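Long-range contact in catechol 2,3-dioxygenase (Pseudomonas sp., PDB 3HPV), which probably cleaves the aromatic ring of catechol with molecular oxygen, using ferrous iron, to give 2-hydroxy-6-oxohexa-2,4-dienoate: residues P149-H154 with S197-D202. Residues are numbered along the deposited sequence; the frame is centred on the assembly and turned at random.
Sequences PIQLDH and SHKVHD. With FE2 (Fe (II) ion), chain E.
Lys199 reaches from the loop joining strands 189-195 and 203-207 to the start of strand 151-159, where its NZ donates to Asp153 O at 2.8 Å, in the carbonyl plane on a lone pair. The same ammonium group makes a weaker salt bridge to Asp153 OD1. Both segments belong to the C-terminal module of the vicinal oxygen chelate fold of extradiol dioxygenases, whose iron is bound by His154, His216 and Glu267, and the contact is a worked example of a second-shell carboxylate that probably helps orient a metal ligand. Asp153 joins lysine and ligand. Its OD2 receives His154 ND1 at 2.7 Å through the anti lone pair, almost in the imidazole plane, which, with the iron bond at NE2, holds the ring's rotation. Gln151 NE2 donates to Asp153 OD1, also on the anti side but 29° out of the carboxylate plane, and a water donates to both Asp153 OD2 and His201 O. Beyond these bonds the rings of the two histidines meet. With CG lodged between backbone N and carbonyl carbon (chi1 60°), the His154 ring slants against that of His201, planes at 43° and centroids 3.8 Å apart. His201, which Trp193 meets edge-to-face, places its NE2 over one face of the His154 ring, toward the rim, while across the ring from ND1, His154 NE2 binds the ferrous iron at 2.3 Å.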
ATOM      1  N   PRO A 149       8.802   9.788  10.801  1.00 16.11           N
ATOM      2  CA  PRO A 149       7.813  10.631  10.145  1.00 17.58           C
ATOM      3  C   PRO A 149       8.506  11.641   9.202  1.00 17.91           C
ATOM      4  O   PRO A 149       9.694  11.963   9.357  1.00 14.37           O
ATOM      5  CB  PRO A 149       7.109  11.313  11.322  1.00 14.86           C
ATOM      6  CG  PRO A 149       8.132  11.377  12.342  1.00 17.25           C
ATOM      7  CD  PRO A 149       8.764   9.998  12.254  1.00 19.15           C
ATOM      8  N   ILE A 150       7.739  12.113   8.232  1.00 15.32           N
ATOM      9  CA  ILE A 150       8.163  13.071   7.221  1.00 17.52           C
ATOM     10  C   ILE A 150       8.166  14.547   7.719  1.00 17.58           C
ATOM     11  O   ILE A 150       9.045  15.331   7.338  1.00 17.67           O
ATOM     12  CB  ILE A 150       7.238  12.880   5.917  1.00 20.87           C
ATOM     13  CG1 ILE A 150       7.840  11.815   5.003  1.00 24.98           C
ATOM     14  CG2 ILE A 150       7.159  14.122   5.071  1.00 19.17           C
ATOM     15  CD1 ILE A 150       8.686  10.779   5.724  1.00 28.82           C
ATOM     16  N   GLN A 151       7.214  14.931   8.568  1.00 16.93           N
ATOM     17  CA  GLN A 151       7.152  16.334   9.039  1.00 21.19           C
ATOM     18  C   GLN A 151       6.207  16.515  10.205  1.00 19.14           C
ATOM     19  O   GLN A 151       5.341  15.677  10.444  1.00 19.46           O
ATOM     20  CB  GLN A 151       6.642  17.285   7.921  1.00 16.53           C
ATOM     21  CG  GLN A 151       5.187  16.962   7.488  1.00 18.58           C
ATOM     22  CD  GLN A 151       4.565  17.939   6.483  1.00 15.22           C
ATOM     23  OE1 GLN A 151       5.227  18.428   5.558  1.00 13.72           O
ATOM     24  NE2 GLN A 151       3.271  18.190   6.642  1.00 15.25           N
ATOM     25  N   LEU A 152       6.395  17.624  10.917  1.00 18.37           N
ATOM     26  CA  LEU A 152       5.526  18.012  12.008  1.00 15.03           C
ATOM     27  C   LEU A 152       4.374  18.575  11.198  1.00 15.49           C
ATOM     28  O   LEU A 152       4.516  19.619  10.539  1.00 15.39           O
ATOM     29  CB  LEU A 152       6.147  19.143  12.824  1.00 16.04           C
ATOM     30  CG  LEU A 152       5.191  19.887  13.771  1.00 16.89           C
ATOM     31  CD1 LEU A 152       4.654  18.963  14.854  1.00 11.74           C
ATOM     32  CD2 LEU A 152       5.950  21.068  14.419  1.00 24.08           C
ATOM     33  N   ASP A 153       3.239  17.895  11.240  1.00 15.79           N
ATOM     34  CA  ASP A 153       2.081  18.301  10.453  1.00 15.42           C
ATOM     35  C   ASP A 153       1.177  19.374  11.063  1.00 18.42           C
ATOM     36  O   ASP A 153       0.708  20.290  10.365  1.00 16.55           O
ATOM     37  CB  ASP A 153       1.240  17.074  10.128  1.00 10.42           C
ATOM     38  CG  ASP A 153       0.363  17.291   8.934  1.00 14.70           C
ATOM     39  OD1 ASP A 153       0.896  17.230   7.798  1.00 15.12           O
ATOM     40  OD2 ASP A 153      -0.850  17.539   9.128  1.00 11.28           O
ATOM     41  N   HIS A 154       0.912  19.234  12.357  1.00 17.86           N
ATOM     42  CA  HIS A 154       0.055  20.160  13.078  1.00 17.16           C
ATOM     43  C   HIS A 154      -0.001  19.704  14.523  1.00 16.46           C
ATOM     44  O   HIS A 154       0.820  18.900  14.972  1.00 20.14           O
ATOM     45  CB  HIS A 154      -1.368  20.141  12.491  1.00 18.19           C
ATOM     46  CG  HIS A 154      -2.034  18.799  12.563  1.00 18.35           C
ATOM     47  ND1 HIS A 154      -1.851  17.824  11.605  1.00 17.76           N
ATOM     48  CD2 HIS A 154      -2.830  18.245  13.511  1.00 17.41           C
ATOM     49  CE1 HIS A 154      -2.502  16.730  11.960  1.00 14.25           C
ATOM     50  NE2 HIS A 154      -3.102  16.958  13.112  1.00 17.54           N
ATOM     51  N   SER A 197      -2.229  26.920   4.337  1.00 19.11           N
ATOM     52  CA  SER A 197      -1.594  26.333   3.163  1.00 14.94           C
ATOM     53  C   SER A 197      -2.635  25.596   2.313  1.00 17.65           C
ATOM     54  O   SER A 197      -3.772  26.056   2.164  1.00 16.79           O
ATOM     55  CB  SER A 197      -0.558  25.344   3.671  1.00 18.70           C
ATOM     56  OG  SER A 197      -1.188  24.349   4.481  1.00 20.44           O
ATOM     57  N   HIS A 198      -2.245  24.485   1.689  1.00 17.41           N
ATOM     58  CA  HIS A 198      -3.258  23.713   0.982  1.00 16.40           C
ATOM     59  C   HIS A 198      -3.348  22.345   1.644  1.00 17.51           C
ATOM     60  O   HIS A 198      -3.694  21.353   1.030  1.00 15.65           O
ATOM     61  CB  HIS A 198      -3.062  23.629  -0.545  1.00 16.85           C
ATOM     62  CG  HIS A 198      -1.720  23.155  -0.995  1.00 22.91           C
ATOM     63  ND1 HIS A 198      -0.662  24.013  -1.204  1.00 26.33           N
ATOM     64  CD2 HIS A 198      -1.294  21.929  -1.383  1.00 22.64           C
ATOM     65  CE1 HIS A 198       0.358  23.338  -1.707  1.00 26.63           C
ATOM     66  NE2 HIS A 198       0.002  22.071  -1.826  1.00 24.71           N
ATOM     67  N   LYS A 199      -3.016  22.328   2.936  1.00 18.15           N
ATOM     68  CA  LYS A 199      -3.125  21.133   3.739  1.00 16.57           C
ATOM     69  C   LYS A 199      -4.485  21.218   4.415  1.00 15.90           C
ATOM     70  O   LYS A 199      -5.009  22.319   4.616  1.00 12.28           O
ATOM     71  CB  LYS A 199      -2.039  21.083   4.810  1.00 16.04           C
ATOM     72  CG  LYS A 199      -0.636  20.989   4.233  1.00 16.94           C
ATOM     73  CD  LYS A 199       0.359  20.573   5.275  1.00 19.15           C
ATOM     74  CE  LYS A 199       0.207  21.341   6.549  1.00 15.50           C
ATOM     75  NZ  LYS A 199       0.974  20.672   7.623  1.00 13.43           N
ATOM     76  N   VAL A 200      -5.051  20.062   4.760  1.00 14.25           N
ATOM     77  CA  VAL A 200      -6.340  20.013   5.437  1.00 14.50           C
ATOM     78  C   VAL A 200      -6.303  20.931   6.661  1.00 16.22           C
ATOM     79  O   VAL A 200      -7.257  21.649   6.945  1.00 14.74           O
ATOM     80  CB  VAL A 200      -6.677  18.570   5.833  1.00 14.79           C
ATOM     81  CG1 VAL A 200      -7.920  18.529   6.725  1.00  9.88           C
ATOM     82  CG2 VAL A 200      -6.892  17.752   4.556  1.00 13.53           C
ATOM     83  N   HIS A 201      -5.201  20.885   7.398  1.00 19.18           N
ATOM     84  CA  HIS A 201      -5.025  21.779   8.532  1.00 19.03           C
ATOM     85  C   HIS A 201      -3.600  21.793   9.071  1.00 19.63           C
ATOM     86  O   HIS A 201      -2.898  20.773   9.074  1.00 14.50           O
ATOM     87  CB  HIS A 201      -6.023  21.482   9.652  1.00 20.19           C
ATOM     88  CG  HIS A 201      -5.751  20.225  10.410  1.00 26.53           C
ATOM     89  ND1 HIS A 201      -5.625  18.995   9.797  1.00 26.15           N
ATOM     90  CD2 HIS A 201      -5.630  20.000  11.741  1.00 25.26           C
ATOM     91  CE1 HIS A 201      -5.437  18.068  10.720  1.00 28.63           C
ATOM     92  NE2 HIS A 201      -5.438  18.651  11.907  1.00 25.35           N
ATOM     93  N   ASP A 202      -3.181  22.992   9.478  1.00 18.07           N
ATOM     94  CA  ASP A 202      -1.862  23.229  10.044  1.00 18.67           C
ATOM     95  C   ASP A 202      -2.021  23.261  11.557  1.00 16.68           C
ATOM     96  O   ASP A 202      -1.052  23.124  12.296  1.00 17.41           O
ATOM     97  CB  ASP A 202      -1.293  24.547   9.501  1.00 16.90           C
ATOM     98  CG  ASP A 202      -0.965  24.466   8.013  1.00 20.44           C
ATOM     99  OD1 ASP A 202       0.152  24.001   7.670  1.00 16.49           O
ATOM    100  OD2 ASP A 202      -1.830  24.858   7.189  1.00 18.33           O
TER
HETATM  101 FE   FE2 E 310      -4.367  15.321  14.084  1.00 27.61          FE
HETATM  102  O   HOH W   1      -3.048  18.085   8.002  1.00 26.80           O